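PDB 6DCS: stage III sporulation protein AF from Bacillus subtilis, which is a membrane-anchored component of a sporulation-essential channel, represented here by its ring-building-motif domain. Local coordinates for residues A[34-44]-A[55-65]. Sequence-based numbering, arbitrary orientation.
Sequences DEYKVGRIKLT and IKTISVYMAPS. With SO4 (sulfate ion), chain D.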
ATOM      1  N   ASP A  34      -4.647   5.190  13.777  1.00110.39           N
ATOM      2  CA  ASP A  34      -4.336   3.759  13.746  1.00109.04           C
ATOM      3  C   ASP A  34      -2.831   3.574  13.870  1.00109.30           C
ATOM      4  O   ASP A  34      -2.067   4.540  13.804  1.00112.61           O
ATOM      5  CB  ASP A  34      -4.845   3.083  12.454  1.00105.21           C
ATOM      6  CG  ASP A  34      -6.343   2.754  12.491  1.00106.04           C
ATOM      7  OD1 ASP A  34      -6.687   1.609  12.135  1.00102.09           O
ATOM      8  OD2 ASP A  34      -7.163   3.618  12.865  1.00106.20           O
ATOM      9  N   GLU A  35      -2.405   2.315  14.051  1.00109.42           N
ATOM     10  CA  GLU A  35      -0.974   2.001  14.008  1.00107.55           C
ATOM     11  C   GLU A  35      -0.347   2.506  12.740  1.00106.01           C
ATOM     12  O   GLU A  35       0.750   3.060  12.747  1.00108.76           O
ATOM     13  CB  GLU A  35      -0.710   0.501  14.046  1.00107.51           C
ATOM     14  CG  GLU A  35       0.777   0.118  14.035  1.00106.07           C
ATOM     15  CD  GLU A  35       1.122  -1.213  14.776  1.00111.50           C
ATOM     16  OE1 GLU A  35       0.359  -2.195  14.651  1.00112.61           O
ATOM     17  OE2 GLU A  35       2.089  -1.210  15.579  1.00112.93           O
ATOM     18  N   TYR A  36      -1.018   2.298  11.630  1.00105.63           N
ATOM     19  CA  TYR A  36      -0.401   2.472  10.335  1.00101.72           C
ATOM     20  C   TYR A  36      -1.032   3.651   9.626  1.00 97.85           C
ATOM     21  O   TYR A  36      -2.219   3.947   9.800  1.00 99.32           O
ATOM     22  CB  TYR A  36      -0.515   1.193   9.513  1.00 97.57           C
ATOM     23  CG  TYR A  36       0.546   0.204   9.913  1.00 99.41           C
ATOM     24  CD1 TYR A  36       0.511  -1.101   9.468  1.00 99.02           C
ATOM     25  CD2 TYR A  36       1.609   0.589  10.726  1.00104.78           C
ATOM     26  CE1 TYR A  36       1.491  -2.015   9.829  1.00102.90           C
ATOM     27  CE2 TYR A  36       2.602  -0.318  11.094  1.00106.80           C
ATOM     28  CZ  TYR A  36       2.532  -1.624  10.646  1.00105.29           C
ATOM     29  OH  TYR A  36       3.499  -2.550  10.989  1.00107.70           O
ATOM     30  N   LYS A  37      -0.197   4.350   8.889  1.00 96.74           N
ATOM     31  CA  LYS A  37      -0.581   5.512   8.120  1.00 91.23           C
ATOM     32  C   LYS A  37      -0.297   5.173   6.667  1.00 85.74           C
ATOM     33  O   LYS A  37       0.803   4.718   6.333  1.00 85.08           O
ATOM     34  CB  LYS A  37       0.217   6.732   8.592  1.00 93.43           C
ATOM     35  CG  LYS A  37      -0.547   8.053   8.747  1.00 96.55           C
ATOM     36  CD  LYS A  37      -0.151   8.997   7.607  1.00 99.33           C
ATOM     37  CE  LYS A  37      -0.994  10.262   7.524  1.00 99.51           C
ATOM     38  NZ  LYS A  37      -0.824  10.869   6.165  1.00 91.16           N
ATOM     39  N   VAL A  38      -1.307   5.330   5.817  1.00 84.63           N
ATOM     40  CA  VAL A  38      -1.075   5.187   4.389  1.00 78.62           C
ATOM     41  C   VAL A  38      -0.180   6.336   3.951  1.00 76.16           C
ATOM     42  O   VAL A  38      -0.423   7.503   4.299  1.00 82.16           O
ATOM     43  CB  VAL A  38      -2.415   5.121   3.638  1.00 76.47           C
ATOM     44  CG1 VAL A  38      -3.366   4.195   4.381  1.00 81.71           C
ATOM     45  CG2 VAL A  38      -3.059   6.497   3.527  1.00 79.55           C
ATOM     46  N   GLY A  39       0.907   6.003   3.255  1.00 70.23           N
ATOM     47  CA  GLY A  39       1.865   6.991   2.788  1.00 72.21           C
ATOM     48  C   GLY A  39       1.932   7.138   1.273  1.00 67.80           C
ATOM     49  O   GLY A  39       1.199   7.927   0.679  1.00 72.30           O
ATOM     50  N   ARG A  40       2.821   6.420   0.615  1.00 64.09           N
ATOM     51  CA  ARG A  40       2.772   6.434  -0.834  1.00 66.72           C
ATOM     52  C   ARG A  40       1.671   5.497  -1.321  1.00 64.00           C
ATOM     53  O   ARG A  40       1.387   4.464  -0.710  1.00 61.33           O
ATOM     54  CB  ARG A  40       4.131   6.032  -1.430  1.00 64.79           C
ATOM     55  CG  ARG A  40       5.223   7.123  -1.392  1.00 66.01           C
ATOM     56  CD  ARG A  40       6.623   6.552  -1.741  1.00 64.63           C
ATOM     57  NE  ARG A  40       6.995   5.453  -0.846  1.00 69.17           N
ATOM     58  CZ  ARG A  40       7.320   5.590   0.444  1.00 68.58           C
ATOM     59  NH1 ARG A  40       7.374   6.797   0.999  1.00 61.78           N
ATOM     60  NH2 ARG A  40       7.623   4.519   1.180  1.00 63.55           N
ATOM     61  N   ILE A  41       1.041   5.880  -2.430  1.00 63.23           N
ATOM     62  CA  ILE A  41       0.137   5.025  -3.188  1.00 58.49           C
ATOM     63  C   ILE A  41       0.492   5.200  -4.655  1.00 55.43           C
ATOM     64  O   ILE A  41       0.502   6.330  -5.148  1.00 56.68           O
ATOM     65  CB  ILE A  41      -1.339   5.402  -2.943  1.00 57.24           C
ATOM     66  CG1 ILE A  41      -1.717   5.199  -1.482  1.00 62.69           C
ATOM     67  CG2 ILE A  41      -2.286   4.556  -3.776  1.00 53.16           C
ATOM     68  CD1 ILE A  41      -3.178   5.567  -1.146  1.00 59.59           C
ATOM     69  N   LYS A  42       0.785   4.094  -5.352  1.00 55.12           N
ATOM     70  CA  LYS A  42       1.229   4.129  -6.755  1.00 57.06           C
ATOM     71  C   LYS A  42       0.250   3.329  -7.627  1.00 56.77           C
ATOM     72  O   LYS A  42       0.164   2.096  -7.503  1.00 58.76           O
ATOM     73  CB  LYS A  42       2.645   3.549  -6.915  1.00 58.30           C
ATOM     74  CG  LYS A  42       3.815   4.288  -6.221  1.00 58.86           C
ATOM     75  CD  LYS A  42       5.186   3.879  -6.816  1.00 67.77           C
ATOM     76  CE  LYS A  42       6.052   3.000  -5.888  1.00 73.72           C
ATOM     77  NZ  LYS A  42       6.796   1.868  -6.577  1.00 77.54           N
ATOM     78  N   LEU A  43      -0.449   3.990  -8.551  1.00 49.59           N
ATOM     79  CA  LEU A  43      -1.269   3.246  -9.503  1.00 51.01           C
ATOM     80  C   LEU A  43      -0.567   3.081 -10.862  1.00 50.29           C
ATOM     81  O   LEU A  43       0.286   3.883 -11.265  1.00 49.97           O
ATOM     82  CB  LEU A  43      -2.640   3.908  -9.687  1.00 53.63           C
ATOM     83  CG  LEU A  43      -3.732   3.733  -8.596  1.00 50.88           C
ATOM     84  CD1 LEU A  43      -3.348   4.388  -7.308  1.00 49.63           C
ATOM     85  CD2 LEU A  43      -4.985   4.399  -9.055  1.00 51.27           C
ATOM     86  N   THR A  44      -0.901   1.994 -11.547  1.00 48.99           N
ATOM     87  CA  THR A  44      -0.548   1.814 -12.945  1.00 51.74           C
ATOM     88  C   THR A  44      -1.818   1.534 -13.742  1.00 53.43           C
ATOM     89  O   THR A  44      -2.802   0.991 -13.223  1.00 51.73           O
ATOM     90  CB  THR A  44       0.488   0.680 -13.173  1.00 52.76           C
ATOM     91  OG1 THR A  44      -0.153  -0.599 -13.235  1.00 50.62           O
ATOM     92  CG2 THR A  44       1.572   0.651 -12.090  1.00 52.77           C
ATOM     93  N   ILE A  55      -7.752   0.167 -13.723  1.00 63.48           N
ATOM     94  CA  ILE A  55      -6.537   0.181 -12.917  1.00 56.49           C
ATOM     95  C   ILE A  55      -5.943  -1.212 -12.944  1.00 58.86           C
ATOM     96  O   ILE A  55      -6.620  -2.183 -12.584  1.00 56.57           O
ATOM     97  CB  ILE A  55      -6.836   0.604 -11.474  1.00 54.90           C
ATOM     98  CG1 ILE A  55      -7.249   2.070 -11.394  1.00 61.97           C
ATOM     99  CG2 ILE A  55      -5.634   0.363 -10.592  1.00 49.38           C
ATOM    100  CD1 ILE A  55      -7.717   2.479  -9.992  1.00 50.14           C
ATOM    101  N   LYS A  56      -4.679  -1.315 -13.351  1.00 53.06           N
ATOM    102  CA  LYS A  56      -3.998  -2.602 -13.374  1.00 53.40           C
ATOM    103  C   LYS A  56      -3.347  -2.963 -12.037  1.00 51.63           C
ATOM    104  O   LYS A  56      -3.323  -4.142 -11.676  1.00 53.38           O
ATOM    105  CB  LYS A  56      -2.949  -2.617 -14.495  1.00 52.90           C
ATOM    106  CG  LYS A  56      -3.550  -2.684 -15.908  1.00 65.62           C
ATOM    107  CD  LYS A  56      -2.834  -3.654 -16.846  1.00 77.55           C
ATOM    108  CE  LYS A  56      -3.514  -3.613 -18.211  1.00 83.55           C
ATOM    109  NZ  LYS A  56      -2.679  -4.216 -19.316  1.00 87.01           N
ATOM    110  N   THR A  57      -2.782  -2.004 -11.298  1.00 46.89           N
ATOM    111  CA  THR A  57      -2.111  -2.325 -10.042  1.00 51.04           C
ATOM    112  C   THR A  57      -2.156  -1.128  -9.107  1.00 50.29           C
ATOM    113  O   THR A  57      -2.420   0.003  -9.517  1.00 48.22           O
ATOM    114  CB  THR A  57      -0.622  -2.736 -10.176  1.00 51.44           C
ATOM    115  OG1 THR A  57       0.173  -1.584 -10.495  1.00 52.38           O
ATOM    116  CG2 THR A  57      -0.398  -3.829 -11.182  1.00 50.99           C
ATOM    117  N   ILE A  58      -1.892  -1.421  -7.826  1.00 49.45           N
ATOM    118  CA  ILE A  58      -1.956  -0.485  -6.715  1.00 47.54           C
ATOM    119  C   ILE A  58      -0.928  -0.879  -5.671  1.00 52.63           C
ATOM    120  O   ILE A  58      -1.076  -1.910  -4.999  1.00 52.24           O
ATOM    121  CB  ILE A  58      -3.351  -0.453  -6.067  1.00 49.81           C
ATOM    122  CG1 ILE A  58      -4.440  -0.355  -7.123  1.00 48.39           C
ATOM    123  CG2 ILE A  58      -3.425   0.678  -5.066  1.00 44.43           C
ATOM    124  CD1 ILE A  58      -5.818  -0.474  -6.612  1.00 46.52           C
ATOM    125  N   SER A  59       0.110  -0.061  -5.517  1.00 55.30           N
ATOM    126  CA  SER A  59       1.091  -0.262  -4.464  1.00 55.68           C
ATOM    127  C   SER A  59       0.820   0.672  -3.285  1.00 53.84           C
ATOM    128  O   SER A  59       0.565   1.867  -3.472  1.00 53.23           O
ATOM    129  CB  SER A  59       2.487  -0.042  -5.007  1.00 53.26           C
ATOM    130  OG  SER A  59       2.928  -1.248  -5.589  1.00 66.24           O
ATOM    131  N   VAL A  60       0.892   0.123  -2.072  1.00 53.11           N
ATOM    132  CA  VAL A  60       0.644   0.888  -0.853  1.00 58.12           C
ATOM    133  C   VAL A  60       1.803   0.748   0.127  1.00 59.38           C
ATOM    134  O   VAL A  60       2.215  -0.367   0.461  1.00 61.26           O
ATOM    135  CB  VAL A  60      -0.658   0.468  -0.163  1.00 51.95           C
ATOM    136  CG1 VAL A  60      -0.989   1.483   0.907  1.00 54.88           C
ATOM    137  CG2 VAL A  60      -1.783   0.346  -1.181  1.00 49.47           C
ATOM    138  N   TYR A  61       2.293   1.879   0.615  1.00 59.68           N
ATOM    139  CA  TYR A  61       3.417   1.926   1.535  1.00 64.55           C
ATOM    140  C   TYR A  61       2.879   2.420   2.867  1.00 66.36           C
ATOM    141  O   TYR A  61       2.368   3.542   2.949  1.00 61.53           O
ATOM    142  CB  TYR A  61       4.528   2.831   0.976  1.00 69.40           C
ATOM    143  CG  TYR A  61       5.162   2.289  -0.318  1.00 66.89           C
ATOM    144  CD1 TYR A  61       4.533   2.444  -1.550  1.00 63.76           C
ATOM    145  CD2 TYR A  61       6.369   1.603  -0.295  1.00 63.13           C
ATOM    146  CE1 TYR A  61       5.091   1.929  -2.724  1.00 63.34           C
ATOM    147  CE2 TYR A  61       6.923   1.093  -1.447  1.00 68.73           C
ATOM    148  CZ  TYR A  61       6.291   1.252  -2.670  1.00 69.59           C
ATOM    149  OH  TYR A  61       6.881   0.723  -3.827  1.00 69.70           O
ATOM    150  N   MET A  62       2.951   1.561   3.890  1.00 71.66           N
ATOM    151  CA  MET A  62       2.298   1.794   5.173  1.00 76.14           C
ATOM    152  C   MET A  62       3.307   2.333   6.168  1.00 80.05           C
ATOM    153  O   MET A  62       4.429   1.831   6.246  1.00 84.62           O
ATOM    154  CB  MET A  62       1.676   0.508   5.707  1.00 78.90           C
ATOM    155  CG  MET A  62       0.357   0.133   5.029  1.00 75.21           C
ATOM    156  SD  MET A  62      -0.742   1.506   4.632  1.00 72.94           S
ATOM    157  CE  MET A  62      -1.454   1.849   6.250  1.00 80.15           C
ATOM    158  N   ALA A  63       2.915   3.291   6.907  1.00 84.33           N
ATOM    159  CA  ALA A  63       3.823   4.101   7.706  1.00 90.60           C
ATOM    160  C   ALA A  63       3.830   3.657   9.163  1.00 95.08           C
ATOM    161  O   ALA A  63       2.842   3.105   9.654  1.00 96.20           O
ATOM    162  CB  ALA A  63       3.424   5.574   7.628  1.00 93.86           C
ATOM    163  N   PRO A  64       4.934   3.911   9.876  1.00100.84           N
ATOM    164  CA  PRO A  64       5.001   3.490  11.289  1.00103.97           C
ATOM    165  C   PRO A  64       3.996   4.194  12.194  1.00102.97           C
ATOM    166  O   PRO A  64       3.369   3.537  13.033  1.00101.96           O
ATOM    167  CB  PRO A  64       6.448   3.828  11.677  1.00102.96           C
ATOM    168  CG  PRO A  64       6.845   4.925  10.731  1.00103.36           C
ATOM    169  CD  PRO A  64       6.180   4.567   9.437  1.00100.84           C
ATOM    170  N   SER A  65       3.844   5.516  12.052  1.00102.36           N
ATOM    171  CA  SER A  65       2.949   6.350  12.869  1.00104.92           C
ATOM    172  C   SER A  65       3.299   6.303  14.362  1.00105.21           C
ATOM    173  O   SER A  65       2.428   6.463  15.222  1.00108.48           O
ATOM    174  CB  SER A  65       1.472   5.995  12.636  1.00104.72           C
ATOM    175  OG  SER A  65       0.950   5.130  13.634  1.00106.73           O
TER
HETATM  176  S   SO4 D 302      -4.283  -2.311 -22.012  1.00105.00           S
HETATM  177  O1  SO4 D 302      -4.182  -2.377 -23.480  1.00 90.42           O
HETATM  178  O2  SO4 D 302      -3.044  -1.717 -21.487  1.00 84.16           O
HETATM  179  O3  SO4 D 302      -4.456  -3.657 -21.434  1.00 93.94           O
HETATM  180  O4  SO4 D 302      -5.444  -1.482 -21.639  1.00 89.97           O
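Y61 meets R40 and K42 across an antiparallel beta hairpin, a worked example of how one aromatic residue can tie together two basic side chains of the neighbouring strand. Followed outward, its CB touches NH2 of R40; CG lies beneath NE, which sits 3.7 Å above the ring plane and is offset toward the rim; CD1 meets CB of R40, and CD2 its NH2. The guanidinium is inclined 54° to the ring, and CZ of R40 lies 4.6 Å from the ring centroid, an off-centre cation-pi contact reached by a bend at chi3 (-57°) that folds the arginine back over the tyrosine. Further out, CE1 meets CE of K42, and OH accepts a hydrogen bond of 3.0 Å from K42 NZ. With an alanine here, the R40 guanidinium is likely to lose its aromatic platform and the K42 ammonium its hydroxyl acceptor. The Y61 ring also stacks on H116 of the third strand, 113-116.

The backbone is irregular: between V38 and I41 the register slips by one residue in a beta bulge, with Y61 O taking the G39 amide and Y61 N donating a hydrogen bond to R40 O. Beyond it, K42 and S59 form a hydrogen-bonded pair, and T44 OG1 and T57 OG1 are hydrogen-bonded at 2.9 Å. A second, classic bulge sets K56 and T57 both opposite T44.

On the face bearing V38, I41, L43, I58, V60 and M62, M62 turns at chi2 (-38°) and chi3, bringing CE 3.5 Å from Y36 CB and against V38 CG1; L43 CD2 reaches I55 CD1. Helix 11-30 packs against V38, I41, L43 and I55, helix 81-106 against I58 and M62, as expected of the ring-building motif, an alpha/beta fold with helices on one side of a three-stranded sheet.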